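Local coordinates for protein monomethylamine methyltransferase mtmB1 (Methanosarcina barkeri, PDB 1TV4) that catalyses transfer of the methyl group of monomethylamine to the corrinoid cofactor of its partner protein MtmC, a step of methanogenesis from methylamine, at residues A[121-126]-A[389-394]; A[255-260]-A[293-298]; A[330-335]-A[359-364]. All blocks are in the same frame, centred on the assembly; numbering follows the deposited sequence. Where two conformers were deposited one is given.

Contact 1 of 3, residues A[121-126]-A[389-394]; sequences KAKPIV and VARATA. With SO4 (sulfate ion), chain K.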
loop_
_atom_site.group_PDB
_atom_site.type_symbol
_atom_site.label_atom_id
_atom_site.label_comp_id
_atom_site.label_asym_id
_atom_site.label_seq_id
_atom_site.Cartn_x
_atom_site.Cartn_y
_atom_site.Cartn_z
ATOM N N LYS A 121 11.118 -0.593 -36.927
ATOM C CA LYS A 121 9.711 -0.666 -37.316
ATOM C C LYS A 121 8.824 -0.315 -36.125
ATOM O O LYS A 121 7.655 0.033 -36.291
ATOM C CB LYS A 121 9.361 -2.073 -37.809
ATOM C CG LYS A 121 10.146 -2.517 -39.033
ATOM C CD LYS A 121 9.731 -3.908 -39.490
ATOM C CE LYS A 121 10.538 -4.350 -40.706
ATOM N NZ LYS A 121 10.169 -5.721 -41.164
ATOM N N ALA A 122 9.378 -0.421 -34.923
ATOM C CA ALA A 122 8.625 -0.101 -33.715
ATOM C C ALA A 122 8.487 1.411 -33.588
ATOM O O ALA A 122 9.374 2.160 -33.995
ATOM C CB ALA A 122 9.333 -0.662 -32.492
ATOM N N LYS A 123 7.372 1.856 -33.024
ATOM C CA LYS A 123 7.123 3.281 -32.842
ATOM C C LYS A 123 7.658 3.724 -31.483
ATOM O O LYS A 123 7.554 2.994 -30.496
ATOM C CB LYS A 123 5.620 3.550 -32.919
ATOM C CG LYS A 123 5.207 4.998 -32.749
ATOM C CD LYS A 123 3.687 5.083 -32.638
ATOM C CE LYS A 123 3.193 6.521 -32.595
ATOM N NZ LYS A 123 1.708 6.572 -32.449
ATOM N N PRO A 124 8.256 4.922 -31.415
ATOM C CA PRO A 124 8.775 5.385 -30.125
ATOM C C PRO A 124 7.647 5.791 -29.179
ATOM O O PRO A 124 6.497 5.951 -29.593
ATOM C CB PRO A 124 9.662 6.566 -30.517
ATOM C CG PRO A 124 8.976 7.107 -31.733
ATOM C CD PRO A 124 8.645 5.842 -32.498
ATOM N N ILE A 125 7.982 5.941 -27.903
ATOM C CA ILE A 125 7.011 6.354 -26.902
ATOM C C ILE A 125 6.765 7.842 -27.114
ATOM O O ILE A 125 7.712 8.614 -27.288
ATOM C CB ILE A 125 7.558 6.126 -25.470
ATOM C CG1 ILE A 125 7.725 4.627 -25.206
ATOM C CG2 ILE A 125 6.628 6.756 -24.443
ATOM C CD1 ILE A 125 6.431 3.832 -25.295
ATOM N N VAL A 126 5.497 8.236 -27.107
ATOM C CA VAL A 126 5.118 9.631 -27.302
ATOM C C VAL A 126 4.844 10.301 -25.959
ATOM O O VAL A 126 3.851 9.999 -25.289
ATOM C CB VAL A 126 3.851 9.746 -28.186
ATOM C CG1 VAL A 126 3.452 11.210 -28.346
ATOM C CG2 VAL A 126 4.110 9.113 -29.546
ATOM N N VAL A 389 3.235 11.294 -37.028
ATOM C CA VAL A 389 4.391 11.356 -37.916
ATOM C C VAL A 389 5.399 10.276 -37.516
ATOM O O VAL A 389 6.102 9.722 -38.363
ATOM C CB VAL A 389 5.065 12.751 -37.862
ATOM C CG1 VAL A 389 6.408 12.725 -38.588
ATOM C CG2 VAL A 389 4.148 13.785 -38.507
ATOM N N ALA A 390 5.467 9.978 -36.223
ATOM C CA ALA A 390 6.382 8.950 -35.736
ATOM C C ALA A 390 5.970 7.605 -36.325
ATOM O O ALA A 390 6.810 6.828 -36.781
ATOM C CB ALA A 390 6.348 8.893 -34.215
ATOM N N ARG A 391 4.670 7.327 -36.315
ATOM C CA ARG A 391 4.168 6.076 -36.875
ATOM C C ARG A 391 4.470 6.016 -38.373
ATOM O O ARG A 391 4.921 4.992 -38.887
ATOM C CB ARG A 391 2.654 5.955 -36.639
ATOM C CG ARG A 391 1.981 4.799 -37.390
ATOM C CD ARG A 391 2.622 3.454 -37.073
ATOM N NE ARG A 391 2.387 3.029 -35.695
ATOM C CZ ARG A 391 2.970 1.975 -35.129
ATOM N NH1 ARG A 391 3.826 1.236 -35.814
ATOM N NH2 ARG A 391 2.696 1.657 -33.874
ATOM N N ALA A 392 4.230 7.117 -39.075
ATOM C CA ALA A 392 4.479 7.162 -40.514
ATOM C C ALA A 392 5.951 6.910 -40.854
ATOM O O ALA A 392 6.266 6.293 -41.872
ATOM C CB ALA A 392 4.037 8.513 -41.071
ATOM N N THR A 393 6.842 7.378 -39.988
ATOM C CA THR A 393 8.283 7.236 -40.193
ATOM C C THR A 393 8.834 5.852 -39.857
ATOM O O THR A 393 9.784 5.381 -40.487
ATOM C CB THR A 393 9.046 8.288 -39.357
ATOM O OG1 THR A 393 8.614 9.596 -39.743
ATOM C CG2 THR A 393 10.555 8.167 -39.567
ATOM N N ALA A 394 8.241 5.202 -38.864
ATOM C CA ALA A 394 8.697 3.881 -38.446
ATOM C C ALA A 394 8.813 2.902 -39.613
ATOM O O ALA A 394 7.879 2.737 -40.399
ATOM C CB ALA A 394 7.754 3.316 -37.388
HETATM S S SO4 K . 4.725 -0.773 -32.092
HETATM O O1 SO4 K . 4.527 -2.133 -31.556
HETATM O O2 SO4 K . 5.923 -0.176 -31.477
HETATM O O3 SO4 K . 4.898 -0.839 -33.554
HETATM O O4 SO4 K . 3.548 0.055 -31.774
HETATM O O HOH W 1 6.923 -0.302 -39.098
HETATM O O HOH W 2 0.436 4.806 -34.304
#
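A partly buried side-chain contact joins the loop leading into barrel strand 125-128 to the C-terminal end of helix 380-393, with no direct hydrogen bond between the two segments. Lys123 and Arg391 cross at about a right angle: Lys123 CB lies over one face of the guanidinium, towards its rim, 3.6 Å from Arg391 NH2. Bends at chi2 (56°) and chi3 (68°) of Arg391 fold its guanidinium back to this lysine and to a sulfate ion, probably from the crystallisation liquor. The sulfate sits at the guanidinium edge, where Arg391 NH2 donates to its O4 (2.8 Å) and Arg391 NH1 to its O3 (3.2 Å); from the loop, Lys123 N donates to O2 at 2.9 Å. Water 2 accepts from both Lys123 NZ and Arg391 NE, while Glu152 forms a salt bridge with the same ammonium. Towards the barrel the contact turns apolar, Pro124 CG meeting Ala390 CB at 4.0 Å, and at the helix end Ala394 CB rests 3.5 Å from Lys121 O. The two cationic side chains thus meet through aliphatic carbon and shared water; the sulfate probably offsets the charge of Arg391 and Glu152 that of Lys123, easing their approach.

Contact 2 of 3, residues A[255-260]-A[293-298]; sequences IIMDEQ and WHLDGP. With BG3 (3-methyl-5-sulfo-pyrrolidine-2-carboxylic acid), chain L.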
loop_
_atom_site.group_PDB
_atom_site.type_symbol
_atom_site.label_atom_id
_atom_site.label_comp_id
_atom_site.label_asym_id
_atom_site.label_seq_id
_atom_site.Cartn_x
_atom_site.Cartn_y
_atom_site.Cartn_z
ATOM N N ILE A 255 13.000 6.619 -11.486
ATOM C CA ILE A 255 13.515 6.492 -12.851
ATOM C C ILE A 255 14.135 7.870 -13.099
ATOM O O ILE A 255 13.478 8.894 -12.887
ATOM C CB ILE A 255 12.366 6.234 -13.860
ATOM C CG1 ILE A 255 11.843 4.804 -13.676
ATOM C CG2 ILE A 255 12.844 6.476 -15.294
ATOM C CD1 ILE A 255 10.657 4.454 -14.554
ATOM N N ILE A 256 15.399 7.892 -13.519
ATOM C CA ILE A 256 16.115 9.147 -13.740
ATOM C C ILE A 256 16.307 9.517 -15.203
ATOM O O ILE A 256 16.817 8.727 -15.996
ATOM C CB ILE A 256 17.518 9.105 -13.065
ATOM C CG1 ILE A 256 17.360 8.979 -11.548
ATOM C CG2 ILE A 256 18.321 10.370 -13.418
ATOM C CD1 ILE A 256 18.683 8.852 -10.802
ATOM N N MET A 257 15.886 10.729 -15.552
ATOM C CA MET A 257 16.051 11.221 -16.911
ATOM C C MET A 257 17.032 12.390 -16.888
ATOM O O MET A 257 16.687 13.490 -16.457
ATOM C CB MET A 257 14.728 11.708 -17.502
ATOM C CG MET A 257 14.880 12.223 -18.938
ATOM S SD MET A 257 13.571 13.351 -19.450
ATOM C CE MET A 257 14.177 14.882 -18.727
ATOM N N ASP A 258 18.257 12.133 -17.333
ATOM C CA ASP A 258 19.296 13.159 -17.402
ATOM C C ASP A 258 19.079 13.878 -18.729
ATOM O O ASP A 258 18.846 13.243 -19.751
ATOM C CB ASP A 258 20.675 12.497 -17.379
ATOM C CG ASP A 258 21.794 13.455 -17.757
ATOM O OD1 ASP A 258 22.491 13.952 -16.848
ATOM O OD2 ASP A 258 21.969 13.713 -18.965
ATOM N N GLU A 259 19.144 15.210 -18.707
ATOM C CA GLU A 259 18.939 16.016 -19.913
ATOM C C GLU A 259 20.117 16.944 -20.191
ATOM O O GLU A 259 20.790 17.398 -19.270
ATOM C CB GLU A 259 17.656 16.851 -19.764
ATOM C CG GLU A 259 17.321 17.818 -20.919
ATOM C CD GLU A 259 18.080 19.146 -20.846
ATOM O OE1 GLU A 259 18.287 19.653 -19.722
ATOM O OE2 GLU A 259 18.451 19.693 -21.909
ATOM N N GLN A 260 20.370 17.205 -21.469
ATOM C CA GLN A 260 21.434 18.120 -21.874
ATOM C C GLN A 260 21.030 18.604 -23.258
ATOM O O GLN A 260 20.629 17.813 -24.111
ATOM C CB GLN A 260 22.803 17.426 -21.915
ATOM C CG GLN A 260 23.994 18.395 -21.737
ATOM C CD GLN A 260 24.446 19.056 -23.033
ATOM O OE1 GLN A 260 24.868 20.220 -23.040
ATOM N NE2 GLN A 260 24.383 18.313 -24.130
ATOM N N TRP A 293 17.538 7.016 -18.564
ATOM C CA TRP A 293 17.535 7.442 -19.960
ATOM C C TRP A 293 17.985 8.896 -20.072
ATOM O O TRP A 293 17.955 9.640 -19.091
ATOM C CB TRP A 293 16.164 7.235 -20.634
ATOM C CG TRP A 293 15.000 8.038 -20.119
ATOM C CD1 TRP A 293 14.291 7.819 -18.971
ATOM C CD2 TRP A 293 14.322 9.098 -20.811
ATOM N NE1 TRP A 293 13.205 8.663 -18.914
ATOM C CE2 TRP A 293 13.202 9.459 -20.030
ATOM C CE3 TRP A 293 14.552 9.774 -22.019
ATOM C CZ2 TRP A 293 12.308 10.466 -20.421
ATOM C CZ3 TRP A 293 13.663 10.776 -22.410
ATOM C CH2 TRP A 293 12.554 11.112 -21.611
ATOM N N HIS A 294 18.429 9.289 -21.263
ATOM C CA HIS A 294 18.927 10.648 -21.483
ATOM C C HIS A 294 18.086 11.412 -22.492
ATOM O O HIS A 294 17.754 10.887 -23.553
ATOM C CB HIS A 294 20.377 10.593 -21.979
ATOM C CG HIS A 294 20.937 11.928 -22.372
ATOM N ND1 HIS A 294 21.294 12.888 -21.450
ATOM C CD2 HIS A 294 21.186 12.465 -23.590
ATOM C CE1 HIS A 294 21.738 13.961 -22.082
ATOM N NE2 HIS A 294 21.683 13.731 -23.382
ATOM N N LEU A 295 17.762 12.658 -22.158
ATOM C CA LEU A 295 16.972 13.512 -23.034
ATOM C C LEU A 295 17.884 14.528 -23.720
ATOM O O LEU A 295 18.529 15.345 -23.059
ATOM C CB LEU A 295 15.903 14.253 -22.229
ATOM C CG LEU A 295 14.998 15.170 -23.061
ATOM C CD1 LEU A 295 14.126 14.335 -23.999
ATOM C CD2 LEU A 295 14.139 15.992 -22.130
ATOM N N ASP A 296 17.936 14.461 -25.046
ATOM C CA ASP A 296 18.757 15.365 -25.845
ATOM C C ASP A 296 17.883 16.562 -26.216
ATOM O O ASP A 296 16.704 16.622 -25.852
ATOM C CB ASP A 296 19.219 14.639 -27.116
ATOM C CG ASP A 296 20.383 15.328 -27.817
ATOM O OD1 ASP A 296 20.783 16.440 -27.412
ATOM O OD2 ASP A 296 20.895 14.737 -28.789
ATOM N N GLY A 297 18.467 17.511 -26.939
ATOM C CA GLY A 297 17.729 18.683 -27.366
ATOM C C GLY A 297 18.668 19.701 -27.991
ATOM O O GLY A 297 18.761 20.824 -27.503
ATOM N N PRO A 298 19.386 19.337 -29.066
ATOM C CA PRO A 298 20.309 20.280 -29.711
ATOM C C PRO A 298 19.530 21.526 -30.108
ATOM O O PRO A 298 18.481 21.427 -30.747
ATOM C CB PRO A 298 20.809 19.504 -30.927
ATOM C CG PRO A 298 20.687 18.064 -30.490
ATOM C CD PRO A 298 19.344 18.065 -29.807
HETATM C C1 BG3 L . 11.496 17.768 -20.999
HETATM C C2 BG3 L . 11.920 19.259 -20.777
HETATM C C3 BG3 L . 11.322 20.006 -19.622
HETATM C C4 BG3 L . 12.028 21.321 -19.791
HETATM C C5 BG3 L . 13.450 20.689 -19.935
HETATM C C6 BG3 L . 9.865 20.223 -19.759
HETATM O O1 BG3 L . 10.985 17.372 -22.049
HETATM N N1 BG3 L . 13.379 19.332 -20.612
HETATM S S1 BG3 L . 14.543 21.789 -20.839
HETATM O O2 BG3 L . 14.577 23.083 -20.131
HETATM O O3 BG3 L . 15.866 21.150 -20.929
HETATM O O4 BG3 L . 13.974 22.006 -22.180
HETATM O O HOH W 3 22.413 15.628 -25.143
#
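Met257 lays its side chain over one face of the Trp293 indole, with CG 3.4 Å from the centroid of the six-membered ring in a CH-pi contact. SD follows over the same face, 3.7 Å from that centroid, a Met-aromatic contact. A chi1 of 65° turns the Trp293 indole flat against this methionine, and its NE1 donates a hydrogen bond to Ser227 OG. The Met257 chain then bends at chi3, bringing CE to 3.6 Å from Leu295 CD2. Beyond this pair, Leu295 CD2 touches C1 of the bound sulfo-pyrrolidine at 3.4 Å, and Glu259, in the conformer given, is hydrogen-bonded to Ser231.

The other face of the sheet carries Asp258 and His294. His294 ND1 donates to the anti lone pair of Asp258 OD2 at 2.7 Å, nearly in the imidazole plane but in a bent bond (135° at the hydrogen), and carboxylate and ring are only 29° from coplanar. Gln232 also donates to OD2 and Ser289 bonds OD1, so three hydrogen-bonding partners surround this buried carboxylate. At the far edge of the ring, water 3 bridges His294 NE2 to Gln260 O.

Backbone bonds alternate between the strands: Trp293 N to Ile256 O, Asp258 N to Trp293 O, Leu295 N to Asp258 O (2.7 Å) and Gln260 N to Leu295 O. Strands 255-259 and 293-296 run parallel, linked through helix 271-288 as a beta-alpha-beta unit of the TIM barrel, with Glu259 and Leu295 lining the ligand pocket.

Contact 3 of 3, residues A[330-335]-A[359-364]; sequences SGNQYY and SGREIL. With BG3 (3-methyl-5-sulfo-pyrrolidine-2-carboxylic acid), chain L.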
loop_
_atom_site.group_PDB
_atom_site.type_symbol
_atom_site.label_atom_id
_atom_site.label_comp_id
_atom_site.label_asym_id
_atom_site.label_seq_id
_atom_site.Cartn_x
_atom_site.Cartn_y
_atom_site.Cartn_z
ATOM N N SER A 330 17.208 6.814 -24.829
ATOM C CA SER A 330 17.129 8.269 -24.916
ATOM C C SER A 330 15.900 8.816 -25.621
ATOM O O SER A 330 15.100 8.078 -26.202
ATOM C CB SER A 330 18.362 8.812 -25.638
ATOM O OG SER A 330 18.274 8.546 -27.029
ATOM N N GLY A 331 15.777 10.135 -25.561
ATOM C CA GLY A 331 14.682 10.823 -26.209
ATOM C C GLY A 331 15.199 12.173 -26.662
ATOM O O GLY A 331 16.370 12.500 -26.444
ATOM N N ASN A 332 14.339 12.951 -27.307
ATOM C CA ASN A 332 14.711 14.283 -27.766
ATOM C C ASN A 332 13.524 15.193 -27.454
ATOM O O ASN A 332 12.371 14.752 -27.499
ATOM C CB ASN A 332 15.014 14.264 -29.270
ATOM C CG ASN A 332 15.812 15.479 -29.722
ATOM O OD1 ASN A 332 16.234 16.298 -28.905
ATOM N ND2 ASN A 332 16.027 15.594 -31.030
ATOM N N GLN A 333 13.807 16.453 -27.127
ATOM C CA GLN A 333 12.761 17.416 -26.790
ATOM C C GLN A 333 12.486 18.371 -27.949
ATOM O O GLN A 333 13.395 18.739 -28.691
ATOM C CB GLN A 333 13.141 18.186 -25.520
ATOM C CG GLN A 333 14.380 19.052 -25.632
ATOM C CD GLN A 333 14.853 19.559 -24.280
ATOM O OE1 GLN A 333 15.726 20.423 -24.196
ATOM N NE2 GLN A 333 14.281 19.017 -23.213
ATOM N N TYR A 334 11.227 18.777 -28.083
ATOM C CA TYR A 334 10.779 19.638 -29.180
ATOM C C TYR A 334 10.552 21.126 -28.923
ATOM O O TYR A 334 9.701 21.504 -28.116
ATOM C CB TYR A 334 9.488 19.042 -29.764
ATOM C CG TYR A 334 9.671 17.674 -30.380
ATOM C CD1 TYR A 334 10.251 16.628 -29.658
ATOM C CD2 TYR A 334 9.315 17.439 -31.709
ATOM C CE1 TYR A 334 10.486 15.385 -30.252
ATOM C CE2 TYR A 334 9.542 16.203 -32.310
ATOM C CZ TYR A 334 10.131 15.182 -31.582
ATOM O OH TYR A 334 10.403 13.982 -32.198
ATOM N N TYR A 335 11.296 21.961 -29.650
ATOM C CA TYR A 335 11.178 23.410 -29.539
ATOM C C TYR A 335 11.024 24.095 -30.897
ATOM O O TYR A 335 12.003 24.567 -31.474
ATOM C CB TYR A 335 12.400 24.009 -28.846
ATOM C CG TYR A 335 12.373 23.937 -27.342
ATOM C CD1 TYR A 335 12.773 22.783 -26.668
ATOM C CD2 TYR A 335 11.977 25.040 -26.588
ATOM C CE1 TYR A 335 12.787 22.736 -25.278
ATOM C CE2 TYR A 335 11.987 25.005 -25.204
ATOM C CZ TYR A 335 12.396 23.852 -24.554
ATOM O OH TYR A 335 12.442 23.840 -23.181
ATOM N N SER A 359 16.202 7.959 -36.466
ATOM C CA SER A 359 17.541 7.849 -35.895
ATOM C C SER A 359 17.598 6.938 -34.675
ATOM O O SER A 359 18.673 6.705 -34.130
ATOM C CB SER A 359 18.108 9.233 -35.546
ATOM O OG SER A 359 17.330 9.901 -34.570
ATOM N N GLY A 360 16.443 6.442 -34.237
ATOM C CA GLY A 360 16.428 5.523 -33.109
ATOM C C GLY A 360 16.052 5.991 -31.711
ATOM O O GLY A 360 16.350 5.292 -30.755
ATOM N N ARG A 361 15.404 7.139 -31.554
ATOM C CA ARG A 361 15.031 7.583 -30.205
ATOM C C ARG A 361 13.972 6.660 -29.598
ATOM O O ARG A 361 13.149 6.097 -30.317
ATOM C CB ARG A 361 14.475 9.009 -30.237
ATOM C CG ARG A 361 15.466 10.077 -30.660
ATOM C CD ARG A 361 16.542 10.321 -29.607
ATOM N NE ARG A 361 17.494 11.331 -30.071
ATOM C CZ ARG A 361 18.606 11.670 -29.430
ATOM N NH1 ARG A 361 18.926 11.085 -28.281
ATOM N NH2 ARG A 361 19.410 12.588 -29.948
ATOM N N GLU A 362 13.990 6.511 -28.278
ATOM C CA GLU A 362 13.005 5.667 -27.601
ATOM C C GLU A 362 11.792 6.490 -27.185
ATOM O O GLU A 362 10.677 5.969 -27.102
ATOM C CB GLU A 362 13.598 5.026 -26.344
ATOM C CG GLU A 362 14.504 3.822 -26.573
ATOM C CD GLU A 362 15.791 4.173 -27.286
ATOM O OE1 GLU A 362 16.419 5.197 -26.933
ATOM O OE2 GLU A 362 16.183 3.409 -28.192
ATOM N N ILE A 363 12.020 7.775 -26.924
ATOM C CA ILE A 363 10.965 8.671 -26.470
ATOM C C ILE A 363 11.006 10.032 -27.158
ATOM O O ILE A 363 12.077 10.601 -27.358
ATOM C CB ILE A 363 11.095 8.918 -24.946
ATOM C CG1 ILE A 363 10.988 7.592 -24.186
ATOM C CG2 ILE A 363 10.032 9.901 -24.482
ATOM C CD1 ILE A 363 11.369 7.702 -22.720
ATOM N N LEU A 364 9.832 10.540 -27.525
ATOM C CA LEU A 364 9.712 11.857 -28.145
ATOM C C LEU A 364 9.020 12.728 -27.097
ATOM O O LEU A 364 7.899 12.432 -26.692
ATOM C CB LEU A 364 8.848 11.781 -29.405
ATOM C CG LEU A 364 9.247 10.720 -30.431
ATOM C CD1 LEU A 364 8.390 10.881 -31.681
ATOM C CD2 LEU A 364 10.723 10.862 -30.770
HETATM C C1 BG3 L . 11.496 17.768 -20.999
HETATM C C2 BG3 L . 11.920 19.259 -20.777
HETATM C C3 BG3 L . 11.322 20.006 -19.622
HETATM C C4 BG3 L . 12.028 21.321 -19.791
HETATM C C5 BG3 L . 13.450 20.689 -19.935
HETATM C C6 BG3 L . 9.865 20.223 -19.759
HETATM O O1 BG3 L . 10.985 17.372 -22.049
HETATM N N1 BG3 L . 13.379 19.332 -20.612
HETATM S S1 BG3 L . 14.543 21.789 -20.839
HETATM O O2 BG3 L . 14.577 23.083 -20.131
HETATM O O3 BG3 L . 15.866 21.150 -20.929
HETATM O O4 BG3 L . 13.974 22.006 -22.180
HETATM O O HOH W 4 18.907 5.909 -27.402
#
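Backbone hydrogen bonds between strand 330-333 and the start of strand 363-366, with the residue before it, converge on Ser330 O, which accepts from Glu362 N (2.8 Å) and Ile363 N (3.2 Å) from opposite faces of its carbonyl plane. Parallel pairing continues from Gly331 with Ile363 to Asn332 with Leu364.

Side-chain polar bonds cluster round the same serine. Glu362, its chain bent at chi2 (67°), curls back until OE1 accepts from Ser330 N at 2.8 Å, on the anti side and 20° out of the carboxylate plane. Water 4 joins Ser330 OG to OE1, while Arg116 N donates to OE2. Arg361 NH1 donates to Ser330 OG at 2.9 Å, with the hydroxyl oxygen tilted 17° from the guanidinium plane; Gly331 O lies over one face. Asp296 forms a salt bridge with Arg361 NH2, and His282 also receives a bond from NH1.

Apolar packing involves Tyr334, whose ring crosses Leu364 obliquely, CE1 standing 4.0 Å from Leu364 CB and OH 3.4 Å from Leu364 CD2.

Ligand contacts lie just beyond the C-terminal end of strand 330-333: Tyr335 OH donates to sulfonate O4 at 2.6 Å, with O4 near the plane of the ring.

Buried Glu362 is thus met by backbone N-H groups and water, whereas Asp296 probably stabilises the charged form of Arg361; this polar cluster lies at the N-terminal ends of the two strands, away from the ligand.

How the contacts relate
Contacts 2 and 3 are buried pairings of parallel barrel strands, their centres 9 Å apart, whereas contact 1 is only partly buried and joins a strand's entry loop to an outer helix. Strands 293-300 and 330-333 are neighbours, so contacts 2 and 3 share a continuous sheet, crossed by the Asp296–Arg361 salt bridge, and both reach the sulfo-pyrrolidine. Contact 1 meets contact 3 at the start of strand 363-366, where Ile125 makes backbone hydrogen bonds with Glu362 and Leu364, but does not touch contact 2. Chemistry follows position: contact 2 puts aromatic and sulfur packing on one sheet face, contact 3 concentrates buried charges at a strand's start, and contact 1 joins a guanidinium and a backbone N-H through a sulfate.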